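Local coordinates for protein CysE, serine acetyltransferase (Brucella abortus, PDB 4HZD) that probably catalyses transfer of the acetyl group of acetyl-CoA to L-serine, a step of cysteine biosynthesis, and binds coenzyme A, at residues 38-43 / 112-117; 57-62 / 120-125; 178-183 / 190-195; 228-233 / 238-243. All blocks are in the same frame, centred on the assembly; numbering follows the deposited sequence.

From the N terminus, the chain first enters the helical domain. Interaction 1 (38-43 with 112-117) and interaction 2 (57-62 with 120-125) cross here: their segments alternate along the chain. Each closes a long, mostly helical loop, bringing 112-125 back to helices 38-46 and 51-63. The two contacts touch, and Arg58 NE probably bonds to Leu113 O. Interactions 3 and 4 come later, in series, in the left-handed beta-helix. Interaction 3 (178-183 with 190-195) closes a short loop across its interior. Interaction 4 (228-233 with 238-243) closes another near the C-terminal end, tying the region of strand 229-230 to the loop before strand 244-247. Their centres lie about 12 Å apart.

Interaction 1: 38-43 / 112-117; sequences GAFLYA and VLYLKG
Phe40 and Leu41 of helix 38-46 meet Leu113 of helix 109-113 and the next residue, Tyr114, in the all-helical N-terminal domain of serine acetyltransferase. The contact is apolar and buried. Phe40 swings out with CG anti to the backbone N (chi1 179°), which carries the far end of its ring to Leu113 and Tyr114. The Phe40 and Leu113 side chains run past each other in opposite directions, with Phe40 CZ 4.1 Å from Leu113 CD2. Tyr114 comes to the ring's rim: its CE1 lies near the Phe40 plane, 4.0 Å from Phe40 CE2. Leu113 CB sits 3.5 Å above the centre of the Tyr114 ring, so one face of that ring rests on its own neighbour in sequence.

A second subunit packs against the same residues. Tyr141 of that subunit meets Phe40 edge-to-face, and Asp137 of the same subunit takes a hydrogen bond with Tyr114 OH. The packing within the chain is therefore continuous with a subunit interface. Leu41 also packs on Ala30 and Thr31 of helix 18-33. Its side chain crosses that of Leu113 at about a right angle, and the two meet through single methyls, Leu41 CD2 and Leu113 CD1, 3.7 Å apart.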
# COMPACT_ATOMS: atom_id res chain seq x y z
N GLY A 38 -13.79 -7.20 -12.36
CA GLY A 38 -13.59 -8.68 -12.23
C GLY A 38 -12.67 -9.06 -11.11
O GLY A 38 -12.95 -10.02 -10.41
N ALA A 39 -11.59 -8.29 -10.89
CA ALA A 39 -10.70 -8.62 -9.77
C ALA A 39 -11.47 -8.54 -8.46
O ALA A 39 -11.37 -9.43 -7.62
CB ALA A 39 -9.49 -7.71 -9.75
N PHE A 40 -12.23 -7.45 -8.28
CA PHE A 40 -13.03 -7.27 -7.05
C PHE A 40 -14.04 -8.39 -6.82
O PHE A 40 -14.11 -8.99 -5.74
CB PHE A 40 -13.75 -5.92 -7.15
CG PHE A 40 -14.63 -5.59 -5.95
CD1 PHE A 40 -14.12 -5.63 -4.65
CD2 PHE A 40 -15.95 -5.14 -6.15
CE1 PHE A 40 -14.95 -5.31 -3.57
CE2 PHE A 40 -16.75 -4.79 -5.08
CZ PHE A 40 -16.24 -4.86 -3.79
N LEU A 41 -14.83 -8.66 -7.83
CA LEU A 41 -15.91 -9.59 -7.70
C LEU A 41 -15.47 -11.04 -7.67
O LEU A 41 -16.11 -11.85 -7.01
CB LEU A 41 -16.94 -9.35 -8.78
CG LEU A 41 -17.64 -7.99 -8.72
CD1 LEU A 41 -18.30 -7.70 -10.05
CD2 LEU A 41 -18.67 -8.00 -7.58
N TYR A 42 -14.37 -11.38 -8.37
CA TYR A 42 -13.85 -12.76 -8.26
C TYR A 42 -13.15 -13.02 -6.95
O TYR A 42 -13.35 -14.06 -6.33
CB TYR A 42 -12.91 -13.10 -9.45
CG TYR A 42 -13.70 -13.69 -10.61
CD1 TYR A 42 -14.60 -12.90 -11.32
CD2 TYR A 42 -13.60 -15.03 -10.95
CE1 TYR A 42 -15.36 -13.39 -12.34
CE2 TYR A 42 -14.36 -15.56 -12.01
CZ TYR A 42 -15.23 -14.72 -12.70
OH TYR A 42 -16.01 -15.14 -13.73
N ALA A 43 -12.34 -12.05 -6.51
CA ALA A 43 -11.56 -12.24 -5.27
C ALA A 43 -12.49 -12.21 -4.07
O ALA A 43 -12.21 -12.86 -3.03
CB ALA A 43 -10.50 -11.17 -5.15
N VAL A 112 -23.55 -7.63 1.31
CA VAL A 112 -22.28 -8.34 1.35
C VAL A 112 -21.16 -7.46 0.81
O VAL A 112 -20.09 -7.32 1.45
CB VAL A 112 -22.36 -9.67 0.58
CG1 VAL A 112 -20.98 -10.31 0.50
CG2 VAL A 112 -23.36 -10.59 1.27
N LEU A 113 -21.41 -6.78 -0.30
CA LEU A 113 -20.29 -6.00 -0.88
C LEU A 113 -20.20 -4.56 -0.41
O LEU A 113 -19.10 -4.03 -0.33
CB LEU A 113 -20.37 -5.99 -2.40
CG LEU A 113 -20.25 -7.34 -3.07
CD1 LEU A 113 -20.54 -7.07 -4.55
CD2 LEU A 113 -18.85 -7.92 -2.86
N TYR A 114 -21.36 -3.94 -0.14
CA TYR A 114 -21.44 -2.46 -0.14
C TYR A 114 -21.81 -1.80 1.19
O TYR A 114 -21.28 -0.74 1.55
CB TYR A 114 -22.32 -1.94 -1.30
CG TYR A 114 -21.90 -2.46 -2.66
CD1 TYR A 114 -20.58 -2.28 -3.13
CD2 TYR A 114 -22.79 -3.21 -3.46
CE1 TYR A 114 -20.17 -2.82 -4.35
CE2 TYR A 114 -22.39 -3.72 -4.69
CZ TYR A 114 -21.09 -3.50 -5.14
OH TYR A 114 -20.67 -4.03 -6.35
N LEU A 115 -22.70 -2.44 1.95
CA LEU A 115 -23.34 -1.70 3.02
C LEU A 115 -22.58 -1.79 4.33
O LEU A 115 -22.48 -2.85 4.97
CB LEU A 115 -24.83 -2.03 3.14
CG LEU A 115 -25.52 -2.04 1.76
CD1 LEU A 115 -26.89 -2.70 1.85
CD2 LEU A 115 -25.58 -0.64 1.13
N LYS A 116 -22.02 -0.65 4.72
CA LYS A 116 -21.13 -0.60 5.89
C LYS A 116 -21.86 -0.96 7.18
O LYS A 116 -21.25 -1.50 8.09
CB LYS A 116 -20.39 0.76 5.99
CG LYS A 116 -21.26 1.93 6.41
CD LYS A 116 -20.52 3.27 6.23
CE LYS A 116 -21.24 4.38 7.01
NZ LYS A 116 -20.71 5.72 6.62
N GLY A 117 -23.18 -0.75 7.25
CA GLY A 117 -23.94 -1.22 8.42
C GLY A 117 -23.82 -2.74 8.61
O GLY A 117 -23.53 -3.23 9.71

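Interaction 2: 57-62 / 120-125; sequences HRIAER and AIQTHR
Ile59 reaches Gln122 and Thr123 with its two branches spread apart: CG1 lies anti to the carbonyl carbon (chi1 -64°), while CG2 lies anti to the backbone N. The outer bond of the longer branch is extended, so CD1 is carried out to Gln122. There Ile59 CD1 rests 3.5 Å from Gln122 CB, and the two side chains cross at about a right angle. The shorter branch goes to Thr123. Ile59 CG2 lies 3.2 Å from Thr123 OG1, a close meeting of a methyl with a hydroxyl oxygen. The backbones are near each other here, with 7.4 Å between Ile59 CA and Thr123 CA.

The polar groups at this contact find partners elsewhere. Thr123 OG1 is hydrogen-bonded to His119 O, one turn earlier on its own helix. Gln122 bends at CB-CG (chi2 -47°), which takes its amide away from Ile59. Its OE1 is hydrogen-bonded to Trp87 NE1 and its NE2 to Asp94 OD2. Arg125 NE adds a weak bond to Gln122 OE1, 3.2 Å long, with the oxygen at the edge of the guanidinium and in its plane. Arg125 also forms a salt bridge with Asp94, so Asp94 ties both side chains to helix 87-101.

Ile59 also packs on Phe77 of helix 70-83. The arrangement is helix-on-helix packing inside the N-terminal helical domain of serine acetyltransferase: one branched aliphatic residue of helix 51-63 fits against two successive residues of helix 116-132.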
# COMPACT_ATOMS: atom_id res chain seq x y z
N HIS A 57 -13.84 -12.20 3.93
CA HIS A 57 -12.91 -11.55 3.02
C HIS A 57 -13.24 -10.09 2.76
O HIS A 57 -12.38 -9.23 2.90
CB HIS A 57 -12.80 -12.30 1.71
CG HIS A 57 -11.94 -11.61 0.69
ND1 HIS A 57 -10.67 -11.96 0.45
CD2 HIS A 57 -12.23 -10.58 -0.18
CE1 HIS A 57 -10.16 -11.19 -0.52
NE2 HIS A 57 -11.10 -10.34 -0.90
N ARG A 58 -14.48 -9.80 2.36
CA ARG A 58 -14.90 -8.40 2.18
C ARG A 58 -14.58 -7.54 3.40
O ARG A 58 -13.96 -6.45 3.27
CB ARG A 58 -16.40 -8.32 1.89
CG ARG A 58 -16.88 -6.88 1.66
CD ARG A 58 -16.51 -6.45 0.24
NE ARG A 58 -16.47 -5.01 0.03
CZ ARG A 58 -15.35 -4.29 -0.05
NH1 ARG A 58 -14.18 -4.87 0.16
NH2 ARG A 58 -15.40 -2.98 -0.30
N ILE A 59 -14.96 -8.03 4.58
CA ILE A 59 -14.83 -7.22 5.77
C ILE A 59 -13.36 -7.06 6.14
O ILE A 59 -12.93 -5.96 6.48
CB ILE A 59 -15.63 -7.78 6.95
CG1 ILE A 59 -17.14 -7.72 6.64
CG2 ILE A 59 -15.39 -6.89 8.16
CD1 ILE A 59 -17.98 -8.38 7.69
N ALA A 60 -12.59 -8.16 6.05
CA ALA A 60 -11.16 -8.11 6.28
C ALA A 60 -10.46 -7.05 5.40
O ALA A 60 -9.62 -6.30 5.91
CB ALA A 60 -10.51 -9.50 6.18
N GLU A 61 -10.84 -6.97 4.12
CA GLU A 61 -10.24 -6.04 3.15
C GLU A 61 -10.61 -4.60 3.47
O GLU A 61 -9.79 -3.70 3.31
CB GLU A 61 -10.67 -6.34 1.69
CG GLU A 61 -10.07 -7.63 1.08
CD GLU A 61 -8.55 -7.69 1.17
OE1 GLU A 61 -7.89 -6.82 0.59
OE2 GLU A 61 -8.02 -8.58 1.87
N ARG A 62 -11.84 -4.38 3.93
CA ARG A 62 -12.25 -3.03 4.32
C ARG A 62 -11.49 -2.55 5.57
O ARG A 62 -11.06 -1.40 5.64
CB ARG A 62 -13.78 -2.96 4.50
CG ARG A 62 -14.56 -3.34 3.24
CD ARG A 62 -15.99 -2.79 3.34
NE ARG A 62 -15.96 -1.37 2.98
CZ ARG A 62 -17.00 -0.54 2.95
NH1 ARG A 62 -18.22 -0.92 3.33
NH2 ARG A 62 -16.82 0.71 2.54
N ALA A 120 -20.29 -3.53 9.61
CA ALA A 120 -20.10 -3.23 11.04
C ALA A 120 -20.69 -4.29 11.96
O ALA A 120 -20.16 -4.57 13.03
CB ALA A 120 -20.63 -1.87 11.41
N ILE A 121 -21.85 -4.81 11.61
CA ILE A 121 -22.49 -5.76 12.52
C ILE A 121 -21.60 -6.99 12.74
O ILE A 121 -21.37 -7.43 13.88
CB ILE A 121 -23.87 -6.19 12.02
CG1 ILE A 121 -24.90 -5.08 12.20
CG2 ILE A 121 -24.39 -7.39 12.80
CD1 ILE A 121 -26.10 -5.29 11.28
N GLN A 122 -21.10 -7.54 11.64
CA GLN A 122 -20.26 -8.75 11.71
C GLN A 122 -18.91 -8.44 12.35
O GLN A 122 -18.36 -9.27 13.09
CB GLN A 122 -20.11 -9.41 10.33
CG GLN A 122 -21.38 -9.46 9.49
CD GLN A 122 -22.61 -9.95 10.28
OE1 GLN A 122 -22.49 -10.74 11.23
NE2 GLN A 122 -23.79 -9.53 9.85
N THR A 123 -18.41 -7.24 12.11
CA THR A 123 -17.17 -6.80 12.78
C THR A 123 -17.40 -6.77 14.28
O THR A 123 -16.59 -7.29 15.02
CB THR A 123 -16.65 -5.42 12.29
OG1 THR A 123 -16.42 -5.47 10.89
CG2 THR A 123 -15.33 -5.09 12.98
N HIS A 124 -18.57 -6.26 14.73
CA HIS A 124 -18.86 -6.35 16.15
C HIS A 124 -18.93 -7.76 16.68
O HIS A 124 -18.43 -8.05 17.76
CB HIS A 124 -20.18 -5.68 16.53
CG HIS A 124 -20.53 -5.94 17.98
ND1 HIS A 124 -19.80 -5.41 19.00
CD2 HIS A 124 -21.47 -6.79 18.56
CE1 HIS A 124 -20.31 -5.85 20.17
NE2 HIS A 124 -21.32 -6.69 19.90
N ARG A 125 -19.61 -8.64 15.95
CA ARG A 125 -19.69 -10.05 16.34
C ARG A 125 -18.28 -10.63 16.57
O ARG A 125 -18.03 -11.33 17.54
CB ARG A 125 -20.45 -10.84 15.27
CG ARG A 125 -21.89 -10.38 15.10
CD ARG A 125 -22.82 -11.43 14.49
NE ARG A 125 -24.07 -10.83 13.97
CZ ARG A 125 -25.09 -10.42 14.74
NH1 ARG A 125 -25.01 -10.50 16.08
NH2 ARG A 125 -26.18 -9.92 14.18

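Interaction 3: 178-183 / 190-195; sequences AVVEDN and VTLGGT. With COA (coenzyme A), chain C.
Strands 179-180 and 191-193 lie on two different faces of the beta-helix, and the nearest CA atoms of the two segments, those of Ala178 and Leu192, are 6.8 Å apart. Leu192 points inward and meets Val180 and Ala178. Its CG stands anti to the carbonyl carbon (chi1 -51°), which sends the isobutyl group toward strand 179-180. The Val180 and Leu192 side chains cross at about a right angle, and Val180 CG2 touches Leu192 CD1 at 3.8 Å. Ala178 makes a looser contact, with its CB 4.4 Å from Leu192 CB.

The same strand borders a coenzyme A molecule. Thr191 CG2 lies 3.7 Å from the thiol sulfur S1P of coenzyme A. Gly193 CA is 3.8 Å from that sulfur, S1P. The coenzyme's N4P gives a weak hydrogen bond to Gly194 O, 2.8 Å long. Ala214 of a neighbouring subunit also bonds to this coenzyme, so the pocket lies between subunits.

Leu192 packs as well on Ile206 and Ile212, within the interior of the left-handed beta-helix. Strand 179-180 lies between strands 159-160 and 205-206 in one parallel sheet. Strand 191-193 lies between 172-174 and 217-219 in another.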
# COMPACT_ATOMS: atom_id res chain seq x y z
N ALA A 178 -25.17 -1.96 26.57
CA ALA A 178 -26.36 -2.07 25.68
C ALA A 178 -26.65 -3.50 25.26
O ALA A 178 -25.72 -4.33 25.06
CB ALA A 178 -26.21 -1.20 24.44
N VAL A 179 -27.95 -3.76 25.11
CA VAL A 179 -28.47 -5.01 24.58
C VAL A 179 -29.47 -4.69 23.47
O VAL A 179 -30.40 -3.90 23.65
CB VAL A 179 -29.14 -5.91 25.64
CG1 VAL A 179 -29.60 -7.20 24.98
CG2 VAL A 179 -28.19 -6.21 26.79
N VAL A 180 -29.23 -5.26 22.29
CA VAL A 180 -30.19 -5.20 21.21
C VAL A 180 -30.64 -6.63 20.90
O VAL A 180 -29.81 -7.49 20.60
CB VAL A 180 -29.56 -4.55 19.94
CG1 VAL A 180 -30.60 -4.43 18.83
CG2 VAL A 180 -28.97 -3.21 20.26
N GLU A 181 -31.94 -6.87 20.94
CA GLU A 181 -32.48 -8.20 20.62
C GLU A 181 -32.71 -8.41 19.11
O GLU A 181 -32.38 -7.53 18.33
CB GLU A 181 -33.74 -8.47 21.45
CG GLU A 181 -33.42 -8.56 22.93
CD GLU A 181 -34.64 -8.76 23.84
OE1 GLU A 181 -35.73 -9.17 23.37
OE2 GLU A 181 -34.50 -8.49 25.03
N ASP A 182 -33.24 -9.55 18.70
CA ASP A 182 -33.47 -9.83 17.27
C ASP A 182 -34.44 -8.94 16.55
O ASP A 182 -35.29 -8.30 17.16
CB ASP A 182 -33.91 -11.28 17.03
CG ASP A 182 -33.02 -12.26 17.71
OD1 ASP A 182 -31.86 -11.90 18.03
OD2 ASP A 182 -33.48 -13.39 17.95
N ASN A 183 -34.32 -8.96 15.21
CA ASN A 183 -35.17 -8.22 14.29
C ASN A 183 -35.33 -6.72 14.58
O ASN A 183 -36.43 -6.16 14.50
CB ASN A 183 -36.53 -8.92 14.15
CG ASN A 183 -36.38 -10.40 13.88
OD1 ASN A 183 -36.97 -11.22 14.57
ND2 ASN A 183 -35.51 -10.77 12.92
N VAL A 190 -27.62 7.29 15.44
CA VAL A 190 -28.28 6.72 16.63
C VAL A 190 -27.30 6.47 17.76
O VAL A 190 -26.20 5.93 17.53
CB VAL A 190 -29.11 5.47 16.30
CG1 VAL A 190 -29.51 4.74 17.59
CG2 VAL A 190 -30.36 5.89 15.52
N THR A 191 -27.67 6.91 18.97
CA THR A 191 -26.90 6.62 20.19
C THR A 191 -27.74 5.71 21.10
O THR A 191 -28.89 6.05 21.50
CB THR A 191 -26.50 7.88 20.97
OG1 THR A 191 -25.74 8.78 20.15
CG2 THR A 191 -25.63 7.54 22.20
N LEU A 192 -27.16 4.57 21.42
CA LEU A 192 -27.61 3.78 22.55
C LEU A 192 -26.60 4.01 23.64
O LEU A 192 -25.58 3.32 23.74
CB LEU A 192 -27.74 2.31 22.18
CG LEU A 192 -28.57 2.11 20.92
CD1 LEU A 192 -28.64 0.60 20.68
CD2 LEU A 192 -29.97 2.69 21.07
N GLY A 193 -26.84 5.07 24.41
CA GLY A 193 -25.80 5.58 25.30
C GLY A 193 -26.21 5.75 26.76
O GLY A 193 -27.24 5.18 27.19
N GLY A 194 -25.39 6.50 27.50
CA GLY A 194 -25.57 6.72 28.94
C GLY A 194 -26.04 8.13 29.28
O GLY A 194 -25.88 9.06 28.49
N THR A 195 -26.63 8.29 30.46
CA THR A 195 -27.06 9.59 30.95
C THR A 195 -25.83 10.37 31.43
O THR A 195 -25.88 11.59 31.58
CB THR A 195 -28.02 9.45 32.14
OG1 THR A 195 -27.44 8.55 33.09
CG2 THR A 195 -29.37 8.93 31.71
N1A COA C . -33.44 16.65 26.06
C2A COA C . -34.58 17.23 26.49
N3A COA C . -34.92 17.32 27.79
C4A COA C . -34.11 16.80 28.76
C5A COA C . -32.85 16.14 28.37
C6A COA C . -32.54 16.09 26.91
N6A COA C . -31.41 15.51 26.44
N7A COA C . -32.27 15.74 29.52
C8A COA C . -33.07 16.10 30.55
N9A COA C . -34.17 16.74 30.09
C1B COA C . -35.31 17.29 30.87
C2B COA C . -36.17 16.20 31.48
O2B COA C . -37.13 15.71 30.54
C3B COA C . -36.82 16.92 32.64
O3B COA C . -38.03 17.58 32.21
P3B COA C . -39.41 17.56 33.08
O7A COA C . -38.93 17.97 34.46
O8A COA C . -39.91 16.13 32.97
O9A COA C . -40.32 18.55 32.39
C4B COA C . -35.76 17.95 33.07
O4B COA C . -34.88 18.12 31.95
C5B COA C . -34.95 17.48 34.28
O5B COA C . -34.24 16.29 33.94
P1A COA C . -33.01 15.73 34.82
O1A COA C . -32.63 14.38 34.23
O2A COA C . -33.38 15.84 36.28
O3A COA C . -31.84 16.81 34.50
P2A COA C . -30.25 16.50 34.55
O4A COA C . -30.01 15.48 35.63
O5A COA C . -29.50 17.82 34.59
O6A COA C . -29.97 15.81 33.11
CBP COA C . -28.28 15.61 31.30
CCP COA C . -28.69 15.26 32.74
CDP COA C . -29.28 16.58 30.69
CEP COA C . -26.91 16.30 31.39
CAP COA C . -28.20 14.30 30.48
OAP COA C . -29.45 13.56 30.51
C9P COA C . -27.78 14.46 29.03
O9P COA C . -28.61 14.41 28.12
N8P COA C . -26.48 14.65 28.83
C7P COA C . -25.74 14.11 27.71
C6P COA C . -25.20 12.70 27.97
C5P COA C . -24.81 12.06 26.66
O5P COA C . -24.79 12.72 25.63
N4P COA C . -24.49 10.76 26.73
C3P COA C . -24.25 9.86 25.61
C2P COA C . -23.51 8.61 26.05
S1P COA C . -22.82 7.79 24.59

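Interaction 4: 228-233 / 238-243; sequences SKIAAG and KSVPHN. With COA (coenzyme A), chain B.
Ser228, just before strand 229-230, hydrogen-bonds the loop 238-243 at Pro241 O, and Ile230 of the strand adds a small apolar patch with Val240, near the C-terminal end of the left-handed beta-helix. The loop leads from strand 235-236 to strand 244-247. Ser228 OG donates to Pro241 O at 2.7 Å. The hydroxyl approaches in the carbonyl plane, on a lone pair, with a C=O...O angle of 142°. Ser228 OG is anti to its own carbonyl carbon (chi1 -62°), a rotation that turns the hydroxyl toward the loop. Val244 N is hydrogen-bonded to Ser228 OG, and Gly225 O makes a weak bond with it.

Beside this bond, Val240 points inward. Its CG1 lies 4.1 Å from Ser228 CB, and its CG2 meets Ile230 CD1 at 4.2 Å. Farther along the loop, His242 ND1 donates to Asn243 OD1 at 2.9 Å, with the oxygen in the ring plane. Asn243 ND2 bonds to Thr257 O.

The strand continues into a coenzyme A pocket. Ala232 N donates to coenzyme O9P at 2.9 Å, nearly straight at 169°. Ala232 O accepts from the adenine N6A, also at 2.9 Å. One residue thus grips both the pantetheine arm and the adenine through its backbone. Ala232 also belongs to a magnesium site.

The Ser228 hydroxyl links the loop backbone at Pro241 O to the start of strand 244-247 at Val244 N. Buried as it is, it has both an acceptor and a donor partner.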
# COMPACT_ATOMS: atom_id res chain seq x y z
N SER A 228 -41.95 -1.40 19.22
CA SER A 228 -42.06 0.06 19.26
C SER A 228 -41.16 0.72 18.25
O SER A 228 -40.18 0.11 17.76
CB SER A 228 -41.79 0.56 20.67
OG SER A 228 -42.81 0.02 21.51
N LYS A 229 -41.50 1.97 17.93
CA LYS A 229 -40.78 2.78 16.96
C LYS A 229 -40.34 4.13 17.53
O LYS A 229 -41.12 4.83 18.20
CB LYS A 229 -41.61 3.00 15.69
CG LYS A 229 -41.98 1.73 14.93
CD LYS A 229 -43.06 2.03 13.90
CE LYS A 229 -43.36 0.83 12.99
NZ LYS A 229 -43.17 -0.47 13.71
N ILE A 230 -39.08 4.48 17.27
CA ILE A 230 -38.52 5.75 17.73
C ILE A 230 -38.37 6.67 16.53
O ILE A 230 -37.56 6.42 15.62
CB ILE A 230 -37.18 5.58 18.52
CG1 ILE A 230 -37.24 4.42 19.53
CG2 ILE A 230 -36.70 6.89 19.15
CD1 ILE A 230 -38.03 4.66 20.81
N ALA A 231 -39.17 7.73 16.50
CA ALA A 231 -39.13 8.66 15.36
C ALA A 231 -37.77 9.33 15.20
O ALA A 231 -37.00 9.40 16.16
CB ALA A 231 -40.22 9.72 15.51
N ALA A 232 -37.48 9.83 14.00
CA ALA A 232 -36.17 10.46 13.74
C ALA A 232 -36.00 11.60 14.74
O ALA A 232 -36.97 12.31 15.07
CB ALA A 232 -36.12 11.02 12.32
N GLY A 233 -34.78 11.76 15.23
CA GLY A 233 -34.45 12.88 16.12
C GLY A 233 -35.00 12.87 17.54
O GLY A 233 -34.78 13.83 18.28
N LYS A 238 -36.76 7.78 29.11
CA LYS A 238 -37.58 6.90 29.95
C LYS A 238 -37.95 5.67 29.17
O LYS A 238 -38.02 5.76 27.93
CB LYS A 238 -38.82 7.66 30.45
CG LYS A 238 -38.45 8.95 31.19
CD LYS A 238 -39.01 9.02 32.61
CE LYS A 238 -40.06 10.10 32.73
NZ LYS A 238 -40.91 10.06 31.50
N SER A 239 -38.16 4.54 29.86
CA SER A 239 -38.51 3.28 29.18
C SER A 239 -39.74 3.43 28.29
O SER A 239 -40.68 4.15 28.63
CB SER A 239 -38.71 2.13 30.17
OG SER A 239 -37.48 1.74 30.79
N VAL A 240 -39.73 2.79 27.13
CA VAL A 240 -40.83 2.90 26.18
C VAL A 240 -41.61 1.58 26.20
O VAL A 240 -41.01 0.53 26.04
CB VAL A 240 -40.32 3.21 24.75
CG1 VAL A 240 -41.45 3.21 23.75
CG2 VAL A 240 -39.57 4.56 24.72
N PRO A 241 -42.94 1.62 26.43
CA PRO A 241 -43.75 0.37 26.45
C PRO A 241 -43.81 -0.29 25.07
O PRO A 241 -43.44 0.34 24.07
CB PRO A 241 -45.16 0.86 26.85
CG PRO A 241 -45.16 2.34 26.65
CD PRO A 241 -43.74 2.81 26.79
N HIS A 242 -44.28 -1.53 25.00
CA HIS A 242 -44.37 -2.19 23.71
C HIS A 242 -45.39 -1.53 22.83
O HIS A 242 -46.27 -0.83 23.31
CB HIS A 242 -44.63 -3.70 23.88
CG HIS A 242 -45.94 -4.01 24.56
ND1 HIS A 242 -47.06 -4.29 23.87
CD2 HIS A 242 -46.30 -4.00 25.91
CE1 HIS A 242 -48.08 -4.49 24.73
NE2 HIS A 242 -47.61 -4.31 25.98
N ASN A 243 -45.24 -1.71 21.52
CA ASN A 243 -46.27 -1.36 20.53
C ASN A 243 -46.73 0.10 20.51
O ASN A 243 -47.91 0.38 20.28
CB ASN A 243 -47.46 -2.33 20.66
CG ASN A 243 -47.11 -3.72 20.17
OD1 ASN A 243 -46.79 -4.61 20.96
ND2 ASN A 243 -47.13 -3.91 18.86
N1A COA B . -40.37 14.32 15.48
C2A COA B . -41.34 15.01 16.12
N3A COA B . -42.66 14.73 15.97
C4A COA B . -43.07 13.74 15.13
C5A COA B . -42.07 12.96 14.38
C6A COA B . -40.64 13.31 14.61
N6A COA B . -39.63 12.66 13.98
N7A COA B . -42.76 12.06 13.65
C8A COA B . -44.09 12.24 13.90
N9A COA B . -44.26 13.25 14.78
C1B COA B . -45.54 13.78 15.32
C2B COA B . -46.33 14.54 14.27
O2B COA B . -45.88 15.89 14.15
C3B COA B . -47.75 14.45 14.81
O3B COA B . -48.00 15.53 15.73
P3B COA B . -49.39 16.38 15.73
O7A COA B . -50.44 15.28 15.74
O8A COA B . -49.35 17.20 14.45
O9A COA B . -49.33 17.23 16.98
C4B COA B . -47.77 13.10 15.54
O4B COA B . -46.40 12.75 15.82
C5B COA B . -48.40 11.99 14.70
O5B COA B . -47.62 11.79 13.51
P1A COA B . -47.76 10.48 12.59
O1A COA B . -46.90 10.71 11.36
O2A COA B . -49.23 10.16 12.43
O3A COA B . -47.08 9.33 13.52
P2A COA B . -46.36 7.99 12.96
O4A COA B . -47.07 7.57 11.70
O5A COA B . -46.22 7.00 14.10
O6A COA B . -44.87 8.52 12.57
CBP COA B . -42.49 7.84 12.52
CCP COA B . -43.89 7.69 11.93
CDP COA B . -42.53 8.75 13.74
CEP COA B . -42.02 6.45 12.95
CAP COA B . -41.56 8.44 11.42
OAP COA B . -42.06 9.69 10.90
C9P COA B . -40.11 8.64 11.83
O9P COA B . -39.68 9.76 12.12
N8P COA B . -39.36 7.54 11.86
C7P COA B . -37.97 7.50 11.47
C6P COA B . -37.78 7.25 9.97
C5P COA B . -36.36 7.61 9.58
O5P COA B . -35.53 7.87 10.44
N4P COA B . -36.11 7.61 8.26
C3P COA B . -34.90 8.09 7.61
C2P COA B . -34.78 7.55 6.19
S1P COA B . -33.08 7.76 5.62